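Local coordinates for protein archease (Thermotoga maritima, PDB 1J5U) that binds calcium and probably activates the tRNA-splicing ligase complex by promoting guanylylation of its catalytic subunit RtcB, at residues Ala68-Val73 / Leu114-Leu119; Gly48-Thr53 / Lys105-Glu110; Glu57-Leu62 / Lys90-Glu95; His19-Ala24 / Lys131-Thr136. One frame throughout, in Å; residues are numbered along the deposited sequence.

Interaction 1: residues Ala68-Val73 / Leu114-Leu119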
# COMPACT_ATOMS: atom_id res chain seq x y z
N ALA A 68 -2.62 -12.00 -0.82
CA ALA A 68 -3.64 -11.16 -1.45
C ALA A 68 -3.33 -9.71 -1.12
O ALA A 68 -3.51 -8.83 -1.97
CB ALA A 68 -5.05 -11.53 -0.96
N PHE A 69 -2.89 -9.45 0.11
CA PHE A 69 -2.56 -8.10 0.54
C PHE A 69 -1.44 -7.54 -0.34
O PHE A 69 -1.52 -6.43 -0.86
CB PHE A 69 -2.13 -8.09 2.01
CG PHE A 69 -1.94 -6.70 2.58
CD1 PHE A 69 -0.68 -6.12 2.66
CD2 PHE A 69 -3.04 -5.99 3.10
CE1 PHE A 69 -0.50 -4.86 3.27
CE2 PHE A 69 -2.87 -4.75 3.69
CZ PHE A 69 -1.58 -4.18 3.79
N PHE A 70 -0.39 -8.35 -0.50
CA PHE A 70 0.76 -8.02 -1.32
C PHE A 70 0.34 -7.72 -2.76
O PHE A 70 0.71 -6.68 -3.32
CB PHE A 70 1.76 -9.20 -1.27
CG PHE A 70 2.98 -9.03 -2.14
CD1 PHE A 70 2.94 -9.36 -3.51
CD2 PHE A 70 4.17 -8.54 -1.60
CE1 PHE A 70 4.07 -9.21 -4.33
CE2 PHE A 70 5.31 -8.38 -2.40
CZ PHE A 70 5.28 -8.71 -3.77
N ASP A 71 -0.44 -8.62 -3.38
CA ASP A 71 -0.91 -8.40 -4.74
C ASP A 71 -1.75 -7.14 -4.88
O ASP A 71 -1.66 -6.42 -5.86
CB ASP A 71 -1.77 -9.57 -5.23
CG ASP A 71 -0.97 -10.83 -5.42
OD1 ASP A 71 0.26 -10.73 -5.46
OD2 ASP A 71 -1.58 -11.91 -5.54
N THR A 72 -2.61 -6.90 -3.90
CA THR A 72 -3.49 -5.74 -3.96
C THR A 72 -2.75 -4.41 -3.84
O THR A 72 -2.94 -3.49 -4.64
CB THR A 72 -4.56 -5.82 -2.85
OG1 THR A 72 -5.35 -7.00 -3.03
CG2 THR A 72 -5.48 -4.60 -2.87
N VAL A 73 -1.92 -4.29 -2.82
CA VAL A 73 -1.22 -3.03 -2.62
C VAL A 73 -0.24 -2.79 -3.79
O VAL A 73 -0.09 -1.67 -4.25
CB VAL A 73 -0.47 -3.05 -1.24
CG1 VAL A 73 0.40 -1.82 -1.09
CG2 VAL A 73 -1.50 -3.14 -0.08
N LEU A 114 5.56 -2.81 -2.29
CA LEU A 114 5.37 -3.32 -0.95
C LEU A 114 6.16 -4.63 -1.06
O LEU A 114 5.99 -5.37 -2.04
CB LEU A 114 3.90 -3.66 -0.66
CG LEU A 114 3.71 -4.46 0.63
CD1 LEU A 114 4.15 -3.64 1.86
CD2 LEU A 114 2.23 -4.83 0.74
N THR A 115 7.03 -4.90 -0.09
CA THR A 115 7.82 -6.13 -0.09
C THR A 115 7.16 -7.16 0.82
O THR A 115 6.16 -6.88 1.49
CB THR A 115 9.25 -5.89 0.46
OG1 THR A 115 9.17 -5.62 1.86
CG2 THR A 115 9.91 -4.72 -0.25
N TYR A 116 7.74 -8.35 0.86
CA TYR A 116 7.23 -9.38 1.75
C TYR A 116 7.95 -9.30 3.11
O TYR A 116 7.63 -10.05 4.02
CB TYR A 116 7.44 -10.78 1.17
CG TYR A 116 6.28 -11.28 0.36
CD1 TYR A 116 6.35 -11.37 -1.03
CD2 TYR A 116 5.09 -11.67 0.98
CE1 TYR A 116 5.27 -11.83 -1.78
CE2 TYR A 116 4.00 -12.12 0.24
CZ TYR A 116 4.10 -12.20 -1.14
OH TYR A 116 3.02 -12.64 -1.87
N HIS A 117 8.89 -8.37 3.24
CA HIS A 117 9.65 -8.23 4.49
C HIS A 117 8.76 -7.97 5.69
O HIS A 117 8.03 -6.99 5.71
CB HIS A 117 10.65 -7.06 4.41
CG HIS A 117 11.72 -7.23 3.38
ND1 HIS A 117 12.60 -8.29 3.39
CD2 HIS A 117 12.06 -6.46 2.32
CE1 HIS A 117 13.44 -8.17 2.37
NE2 HIS A 117 13.13 -7.07 1.71
N LEU A 118 8.84 -8.85 6.68
CA LEU A 118 8.06 -8.72 7.91
C LEU A 118 6.54 -8.69 7.72
O LEU A 118 5.81 -8.33 8.64
CB LEU A 118 8.52 -7.46 8.67
CG LEU A 118 10.04 -7.40 8.94
CD1 LEU A 118 10.43 -6.07 9.62
CD2 LEU A 118 10.43 -8.60 9.81
N LEU A 119 6.06 -9.03 6.53
CA LEU A 119 4.61 -9.04 6.27
C LEU A 119 4.04 -10.30 6.91
O LEU A 119 4.29 -11.40 6.43
CB LEU A 119 4.35 -9.05 4.76
CG LEU A 119 2.89 -8.85 4.32
CD1 LEU A 119 2.31 -7.59 5.02
CD2 LEU A 119 2.84 -8.71 2.79
O HOH W 1 1.47 -12.88 -3.93
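Tyr116 OH, lying against the Phe70 ring, is gripped by two groups: a water that donates to it, with 2.6 Å between the water O and Tyr116 OH, and the carboxylate of Asp67, just ahead of segment 68-73. The same water donates to Asp71 OD1 and sits in the plane of the tyrosine ring, at its edge. Next to this polar link the rings of Phe70 and Tyr116 form an offset stack, centroids 4.0 Å apart and planes at 9°. Tyr116 CE1 lies over the centre of the Phe70 ring, whereas Phe70 CD2 sits toward the rim of the tyrosine face. With Phe70 CG anti to the backbone N (chi1 177°), the ring starts out toward segment 114-119, and Phe70 CE2 comes within 3.1 Å of Leu114 O. An alanine at Phe70 would probably leave the stacked face of Tyr116 without its partner, the ring then held mainly through its hydroxyl. Deeper in, Leu114 CD2 touches both Phe69 CE1, at 3.7 Å, and Val73 CB, at 3.8 Å. Leu119, which closes the type II turn from Tyr116, adds CD1 at 4.1 Å from Phe69 CD1. Thr115 OG1 accepts from His117 N in an ST turn and also bonds Val133 O. Helix 66-81 thus packs against strand 113-124, with Phe69 reaching Leu36 and Ala39 of helix 32-47 and Val132 of strand 127-135.

Interaction 2: residues Gly48-Thr53 / Lys105-Glu110; sequences GIVLDT and KKEGTE
Lys105 and Val50 lie side by side and point the same way: Lys105 CG sits between its backbone N and carbonyl carbon (chi1 56°), and Val50 CG2 sits beside its own N, so that Lys105 CG is 3.8 Å from Val50 CG2. The two residues form an antiparallel hydrogen-bonded bridge, made two residues after the Schellman motif at Gly48 that finishes helix 32-47; it sets the short strand 50-52 against the end of strand 95-105. Val50 N donates to Lys105 O at 2.7 Å. The return bond, Lys105 N to Val50 O, is weak at 3.3 Å, and so is the one from Glu107 N to Gly48 O. Ile49 and Lys106 also run alongside each other, Ile49 CG1 being 3.8 Å from Lys106 CG, and both touch Ile80 of helix 66-81. Gly48 presses close to the loop: its CA makes a CA-H...O contact with Glu107 O at 3.3 Å. A CB on Gly48 would lie only 1.9 Å from Glu107 O, and its positive phi favours glycine as well. The Glu107 side chain, bent at chi2, turns its carboxylate toward Gly48, placing OE1 3.1 Å from Gly48 O. Both atoms are acceptors, a proximity that would probably be mildly repulsive, and the same OE1 rests 3.8 Å from Val50 CG2.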
# COMPACT_ATOMS: atom_id res chain seq x y z
N GLY A 48 2.68 12.10 -0.91
CA GLY A 48 2.14 13.46 -0.93
C GLY A 48 1.18 13.66 -2.10
O GLY A 48 1.16 14.72 -2.74
N ILE A 49 0.38 12.64 -2.38
CA ILE A 49 -0.55 12.68 -3.48
C ILE A 49 -1.71 13.64 -3.27
O ILE A 49 -2.31 13.69 -2.21
CB ILE A 49 -1.11 11.24 -3.76
CG1 ILE A 49 0.03 10.37 -4.29
CG2 ILE A 49 -2.27 11.28 -4.77
CD1 ILE A 49 -0.26 8.88 -4.34
N VAL A 50 -1.99 14.44 -4.29
CA VAL A 50 -3.10 15.38 -4.25
C VAL A 50 -4.03 14.83 -5.32
O VAL A 50 -3.60 14.53 -6.44
CB VAL A 50 -2.67 16.84 -4.60
CG1 VAL A 50 -3.87 17.78 -4.51
CG2 VAL A 50 -1.59 17.30 -3.62
N LEU A 51 -5.31 14.69 -4.99
CA LEU A 51 -6.26 14.10 -5.93
C LEU A 51 -7.14 15.03 -6.75
O LEU A 51 -7.54 16.10 -6.29
CB LEU A 51 -7.17 13.13 -5.17
CG LEU A 51 -6.52 12.00 -4.37
CD1 LEU A 51 -7.60 11.22 -3.64
CD2 LEU A 51 -5.76 11.09 -5.31
N ASP A 52 -7.43 14.61 -7.98
CA ASP A 52 -8.35 15.35 -8.83
C ASP A 52 -9.69 14.66 -8.53
O ASP A 52 -9.77 13.82 -7.63
CB ASP A 52 -8.00 15.19 -10.32
CG ASP A 52 -7.09 16.31 -10.83
OD1 ASP A 52 -7.23 17.47 -10.38
OD2 ASP A 52 -6.23 16.03 -11.71
N THR A 53 -10.73 14.98 -9.29
CA THR A 53 -12.04 14.41 -9.03
C THR A 53 -12.43 13.18 -9.83
O THR A 53 -13.26 12.39 -9.37
CB THR A 53 -13.13 15.45 -9.25
OG1 THR A 53 -13.11 15.85 -10.63
CG2 THR A 53 -12.88 16.67 -8.38
N LYS A 105 -1.36 15.91 -8.45
CA LYS A 105 0.09 16.03 -8.33
C LYS A 105 0.62 15.22 -7.15
O LYS A 105 -0.15 14.82 -6.26
CB LYS A 105 0.50 17.50 -8.20
CG LYS A 105 -0.15 18.24 -7.05
CD LYS A 105 0.48 19.63 -6.88
CE LYS A 105 -0.30 20.49 -5.89
NZ LYS A 105 -1.69 20.76 -6.38
N LYS A 106 1.93 15.00 -7.16
CA LYS A 106 2.61 14.25 -6.10
C LYS A 106 3.78 15.09 -5.59
O LYS A 106 4.41 15.83 -6.34
CB LYS A 106 3.15 12.92 -6.63
CG LYS A 106 2.09 11.95 -7.09
CD LYS A 106 2.66 10.54 -7.20
CE LYS A 106 3.84 10.48 -8.15
NZ LYS A 106 4.32 9.09 -8.32
N GLU A 107 4.06 14.95 -4.30
CA GLU A 107 5.14 15.70 -3.65
C GLU A 107 5.64 14.83 -2.51
O GLU A 107 5.12 14.90 -1.40
CB GLU A 107 4.61 17.02 -3.07
CG GLU A 107 3.51 17.67 -3.90
CD GLU A 107 2.44 18.34 -3.05
OE1 GLU A 107 1.91 17.68 -2.12
OE2 GLU A 107 2.13 19.52 -3.32
N GLY A 108 6.63 13.99 -2.77
CA GLY A 108 7.13 13.15 -1.71
C GLY A 108 8.04 12.05 -2.18
O GLY A 108 8.68 12.16 -3.22
N THR A 109 8.07 10.97 -1.42
CA THR A 109 8.91 9.84 -1.72
C THR A 109 8.16 8.81 -2.55
O THR A 109 7.14 8.29 -2.10
CB THR A 109 9.39 9.15 -0.43
OG1 THR A 109 9.67 10.15 0.56
CG2 THR A 109 10.63 8.33 -0.69
N GLU A 110 8.66 8.52 -3.74
CA GLU A 110 8.03 7.54 -4.62
C GLU A 110 8.19 6.13 -4.06
O GLU A 110 9.31 5.69 -3.80
CB GLU A 110 8.67 7.59 -6.00
CG GLU A 110 8.77 9.00 -6.60
CD GLU A 110 10.15 9.63 -6.37
OE1 GLU A 110 10.52 9.87 -5.20
OE2 GLU A 110 10.85 9.87 -7.39

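Interaction 3: residues Glu57-Leu62 / Lys90-Glu95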
# COMPACT_ATOMS: atom_id res chain seq x y z
N GLU A 57 -12.73 2.52 -11.03
CA GLU A 57 -12.82 1.46 -10.04
C GLU A 57 -12.36 0.08 -10.52
O GLU A 57 -12.50 -0.27 -11.69
CB GLU A 57 -14.26 1.38 -9.50
CG GLU A 57 -14.80 2.70 -9.00
CD GLU A 57 -16.24 2.64 -8.55
OE1 GLU A 57 -17.11 2.08 -9.27
OE2 GLU A 57 -16.53 3.19 -7.48
N LYS A 58 -11.83 -0.71 -9.58
CA LYS A 58 -11.36 -2.06 -9.87
C LYS A 58 -11.78 -2.94 -8.71
O LYS A 58 -12.02 -2.45 -7.60
CB LYS A 58 -9.84 -2.10 -10.01
CG LYS A 58 -9.31 -1.24 -11.13
CD LYS A 58 -7.79 -1.27 -11.19
CE LYS A 58 -7.28 -2.62 -11.67
NZ LYS A 58 -5.77 -2.60 -11.84
N MSE A 59 -11.86 -4.24 -8.98
CA MSE A 59 -12.23 -5.23 -7.98
C MSE A 59 -11.00 -6.03 -7.54
O MSE A 59 -10.10 -6.31 -8.34
CB MSE A 59 -13.24 -6.25 -8.55
CG MSE A 59 -14.57 -5.71 -9.02
SE MSE A 59 -15.64 -4.85 -7.65
CE MSE A 59 -15.38 -6.05 -6.28
N TYR A 60 -10.98 -6.39 -6.27
CA TYR A 60 -9.90 -7.20 -5.72
C TYR A 60 -10.55 -8.26 -4.85
O TYR A 60 -11.59 -8.02 -4.24
CB TYR A 60 -8.96 -6.35 -4.87
CG TYR A 60 -8.22 -5.33 -5.66
CD1 TYR A 60 -7.05 -5.66 -6.34
CD2 TYR A 60 -8.69 -4.02 -5.74
CE1 TYR A 60 -6.37 -4.73 -7.08
CE2 TYR A 60 -8.01 -3.07 -6.50
CZ TYR A 60 -6.86 -3.43 -7.17
OH TYR A 60 -6.19 -2.51 -7.92
N PRO A 61 -9.97 -9.46 -4.81
CA PRO A 61 -10.55 -10.51 -3.98
C PRO A 61 -10.38 -10.20 -2.49
O PRO A 61 -9.31 -9.74 -2.04
CB PRO A 61 -9.78 -11.75 -4.41
CG PRO A 61 -8.43 -11.18 -4.79
CD PRO A 61 -8.83 -9.97 -5.59
N LEU A 62 -11.43 -10.44 -1.71
CA LEU A 62 -11.36 -10.21 -0.28
C LEU A 62 -10.87 -11.54 0.30
O LEU A 62 -11.67 -12.39 0.68
CB LEU A 62 -12.73 -9.83 0.27
CG LEU A 62 -12.86 -9.53 1.78
CD1 LEU A 62 -11.79 -8.60 2.23
CD2 LEU A 62 -14.23 -8.92 2.06
N LYS A 90 -14.78 -0.45 -0.70
CA LYS A 90 -16.12 -0.92 -0.35
C LYS A 90 -16.23 -2.43 -0.55
O LYS A 90 -15.97 -2.93 -1.63
CB LYS A 90 -17.14 -0.18 -1.24
CG LYS A 90 -18.59 -0.64 -1.12
CD LYS A 90 -19.47 0.16 -2.09
CE LYS A 90 -20.80 -0.52 -2.33
NZ LYS A 90 -21.39 -0.97 -1.03
N ARG A 91 -16.58 -3.14 0.51
CA ARG A 91 -16.73 -4.58 0.41
C ARG A 91 -18.00 -4.90 -0.39
O ARG A 91 -19.01 -4.23 -0.25
CB ARG A 91 -16.84 -5.22 1.80
CG ARG A 91 -17.16 -6.71 1.77
CD ARG A 91 -16.97 -7.36 3.14
NE ARG A 91 -17.33 -8.78 3.11
CZ ARG A 91 -16.97 -9.66 4.04
NH1 ARG A 91 -16.24 -9.27 5.08
NH2 ARG A 91 -17.34 -10.94 3.93
N GLU A 92 -17.90 -5.92 -1.23
CA GLU A 92 -19.01 -6.39 -2.05
C GLU A 92 -18.87 -7.90 -2.05
O GLU A 92 -18.09 -8.47 -2.81
CB GLU A 92 -18.91 -5.83 -3.48
CG GLU A 92 -20.00 -4.80 -3.78
CD GLU A 92 -19.66 -3.92 -4.94
OE1 GLU A 92 -19.09 -4.43 -5.93
OE2 GLU A 92 -19.98 -2.71 -4.88
N GLY A 93 -19.60 -8.55 -1.15
CA GLY A 93 -19.52 -9.99 -1.03
C GLY A 93 -18.14 -10.40 -0.53
O GLY A 93 -17.68 -9.93 0.51
N ASN A 94 -17.47 -11.28 -1.27
CA ASN A 94 -16.15 -11.72 -0.87
C ASN A 94 -15.08 -11.02 -1.72
O ASN A 94 -14.03 -11.58 -2.02
CB ASN A 94 -16.04 -13.26 -0.97
CG ASN A 94 -16.14 -13.77 -2.39
OD1 ASN A 94 -16.65 -13.10 -3.28
ND2 ASN A 94 -15.64 -14.98 -2.61
N GLU A 95 -15.39 -9.79 -2.10
CA GLU A 95 -14.49 -8.97 -2.90
C GLU A 95 -14.50 -7.53 -2.43
O GLU A 95 -15.41 -7.12 -1.72
CB GLU A 95 -14.91 -8.95 -4.34
CG GLU A 95 -14.87 -10.27 -5.04
CD GLU A 95 -15.36 -10.11 -6.44
OE1 GLU A 95 -14.51 -9.87 -7.34
OE2 GLU A 95 -16.59 -10.20 -6.63
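Leu62 N donates to Asn94 O at 2.9 Å, the hydrogen bond that joins the two segments; the donor stands above the carbonyl plane, 38° out of it, and the N-H...O angle is 153°. Other hydrogen bonds shape segment 90-95 itself. Glu92 N reaches Glu95 O at 2.8 Å and Glu95 N returns to Glu92 O, while Arg91 NE donates to Gly93 O at 2.9 Å, on a line that leans out of the guanidinium plane. This is a two-residue beta hairpin linking strands 84-92 and 95-105 through a type II' turn, with Gly93 in the place where positive phi suits glycine. Strand 54-61 pairs antiparallel with strand 95-105, and here its last residue, Pro61, faces Glu95 as a non-hydrogen-bonded pair, a position that asks no N-H of the proline. Among the van der Waals contacts, Met59, modelled as selenomethionine, is bent at chi2 and chi3, and its CE rests 3.5 Å from Glu95 CB; its SE lies 3.9 Å from Glu92 OE1. Glu95 OE1 lies 4.0 Å from Met59 CB. An alanine at Glu95 would keep CB against the methyl but would probably open a gap beside Met59 CB and CE where the carboxylate lay. Leu62 CD2 sits over one face of the Arg91 guanidinium, offset toward the rim, 3.3 Å from Arg91 NE. The two side chains cross at about a right angle, and Leu62 also touches Leu96 and, on helix 32-47, Tyr32.

Interaction 4: residues His19-Ala24 / Lys131-Thr136; sequences HTADIA and KVVFDT. With CA (calcium ion), chain B.
Segments 19-24 and 131-136 pair antiparallel, Ile23 with Phe134 and Ala24 with Val133, and a classic beta bulge sets Asp22 and Ile23 together opposite Phe134. Phe134 O accepts from Asp22 N at 2.9 Å and from Ile23 N at 3.1 Å, the donors coming from opposite faces of its plane; Phe134 N returns a 2.8 Å bond to Ile23 O. Ile23 CG1 packs on Phe134 CB, and Val133 CG1 packs on Ala21 CB. Beyond the bulge the two segments close on calcium. Asp22 OD2 binds the ion at 2.5 Å and also accepts a nearly straight bond (174°) from Thr136 N at 2.9 Å, on its anti side and somewhat out of the carboxylate plane. Asp135, its CG anti to the backbone N (chi1 179°) and so directed to the ion's side, binds calcium through OD1 at 2.4 Å. His19 contributes its backbone O, not its ring, and Thr136 gives OXT of the C-terminal carboxylate. Three waters complete seven ligands; one of them accepts from His19 N and donates to Asp22 OD1. Thr136 OXT has a weak further partner in Lys112 NZ. Asp22 OD2 and Asp135 OD1 stand just 3.0 Å apart, a closeness that the cation probably makes tolerable. Through its bonds to His19, Asp22, Asp135 and Thr136, the ion ties the C terminus to the loop ahead of strand 23-29.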
# COMPACT_ATOMS: atom_id res chain seq x y z
N HIS A 19 18.69 -1.22 -0.69
CA HIS A 19 17.87 -2.06 0.20
C HIS A 19 16.50 -2.21 -0.43
O HIS A 19 16.10 -1.37 -1.21
CB HIS A 19 17.65 -1.37 1.55
CG HIS A 19 18.89 -1.17 2.37
ND1 HIS A 19 19.67 -2.06 3.02
CD2 HIS A 19 19.37 0.08 2.69
CE1 HIS A 19 20.59 -1.34 3.74
NE2 HIS A 19 20.39 -0.05 3.52
N THR A 20 15.78 -3.28 -0.15
CA THR A 20 14.41 -3.36 -0.66
C THR A 20 13.57 -3.00 0.58
O THR A 20 12.39 -2.67 0.47
CB THR A 20 14.03 -4.75 -1.20
OG1 THR A 20 14.54 -5.76 -0.32
CG2 THR A 20 14.61 -4.94 -2.62
N ALA A 21 14.21 -3.04 1.75
CA ALA A 21 13.52 -2.66 2.98
C ALA A 21 13.91 -1.22 3.30
O ALA A 21 14.88 -0.96 4.03
CB ALA A 21 13.91 -3.60 4.14
N ASP A 22 13.18 -0.27 2.74
CA ASP A 22 13.49 1.14 2.97
C ASP A 22 12.68 1.87 4.02
O ASP A 22 13.25 2.61 4.82
CB ASP A 22 13.42 1.93 1.66
CG ASP A 22 14.54 1.56 0.71
OD1 ASP A 22 15.72 1.69 1.09
OD2 ASP A 22 14.24 1.12 -0.41
N ILE A 23 11.36 1.72 4.00
CA ILE A 23 10.54 2.38 5.00
C ILE A 23 9.57 1.37 5.55
O ILE A 23 9.12 0.47 4.84
CB ILE A 23 9.76 3.61 4.44
CG1 ILE A 23 8.72 3.18 3.42
CG2 ILE A 23 10.74 4.60 3.79
CD1 ILE A 23 7.86 4.37 2.93
N ALA A 24 9.27 1.51 6.84
CA ALA A 24 8.40 0.57 7.52
C ALA A 24 7.34 1.21 8.38
O ALA A 24 7.56 2.25 8.99
CB ALA A 24 9.25 -0.35 8.39
N LYS A 131 3.53 -5.45 10.24
CA LYS A 131 4.45 -4.44 9.79
C LYS A 131 4.29 -4.50 8.26
O LYS A 131 3.86 -5.52 7.72
CB LYS A 131 5.90 -4.80 10.17
CG LYS A 131 6.50 -3.92 11.28
CD LYS A 131 7.89 -4.38 11.67
CE LYS A 131 8.56 -3.42 12.63
NZ LYS A 131 7.64 -3.06 13.74
N VAL A 132 4.58 -3.40 7.58
CA VAL A 132 4.56 -3.36 6.13
C VAL A 132 5.85 -2.62 5.79
O VAL A 132 6.13 -1.52 6.32
CB VAL A 132 3.34 -2.60 5.52
CG1 VAL A 132 2.10 -3.50 5.59
CG2 VAL A 132 3.10 -1.28 6.26
N VAL A 133 6.63 -3.24 4.92
CA VAL A 133 7.91 -2.67 4.52
C VAL A 133 7.92 -2.40 3.03
O VAL A 133 7.64 -3.30 2.21
CB VAL A 133 9.06 -3.64 4.89
CG1 VAL A 133 10.41 -3.13 4.32
CG2 VAL A 133 9.13 -3.77 6.41
N PHE A 134 8.22 -1.15 2.69
CA PHE A 134 8.24 -0.73 1.31
C PHE A 134 9.64 -0.44 0.80
O PHE A 134 10.56 -0.07 1.55
CB PHE A 134 7.39 0.53 1.11
CG PHE A 134 5.96 0.36 1.50
CD1 PHE A 134 5.57 0.50 2.84
CD2 PHE A 134 5.00 0.08 0.54
CE1 PHE A 134 4.24 0.36 3.21
CE2 PHE A 134 3.65 -0.06 0.89
CZ PHE A 134 3.27 0.08 2.22
N ASP A 135 9.76 -0.58 -0.51
CA ASP A 135 10.99 -0.35 -1.24
C ASP A 135 10.85 1.03 -1.91
O ASP A 135 9.81 1.33 -2.49
CB ASP A 135 11.16 -1.48 -2.28
CG ASP A 135 12.40 -1.31 -3.13
OD1 ASP A 135 13.36 -0.74 -2.62
OD2 ASP A 135 12.41 -1.76 -4.29
N THR A 136 11.86 1.88 -1.79
CA THR A 136 11.83 3.20 -2.42
C THR A 136 13.07 3.36 -3.31
O THR A 136 13.20 4.40 -3.97
CB THR A 136 11.80 4.36 -1.39
OG1 THR A 136 12.98 4.32 -0.58
CG2 THR A 136 10.57 4.26 -0.48
OXT THR A 136 13.89 2.43 -3.34
CA CA B . 15.37 0.57 -2.53
O HOH W 2 17.32 1.68 -0.93
O HOH W 3 16.82 2.63 -3.93
O HOH W 4 17.42 -0.79 -3.86

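Overall arrangement
From the N terminus, 19-24 enters first and meets its partner only at the C terminus, so interaction 4 closes the longest loop and encloses the other three. Within it, 48-53 opens interaction 2, which closes at 105-110 and holds interaction 3 (57-62 with 90-95) inside. Interaction 1 starts at 68-73, inside both, and ends at 114-119, outside both, so it crosses them. Interactions 2 and 3 belong to one antiparallel sheet, while interaction 4 lies in the other and touches interaction 1 through His117 and Thr20. Thr109 and Glu110 of interaction 2 pack on Thr136 of interaction 4. Helix 66-81 meets both sheets, strand 113-124 in interaction 1 and, through Thr72, Tyr60 of interaction 3.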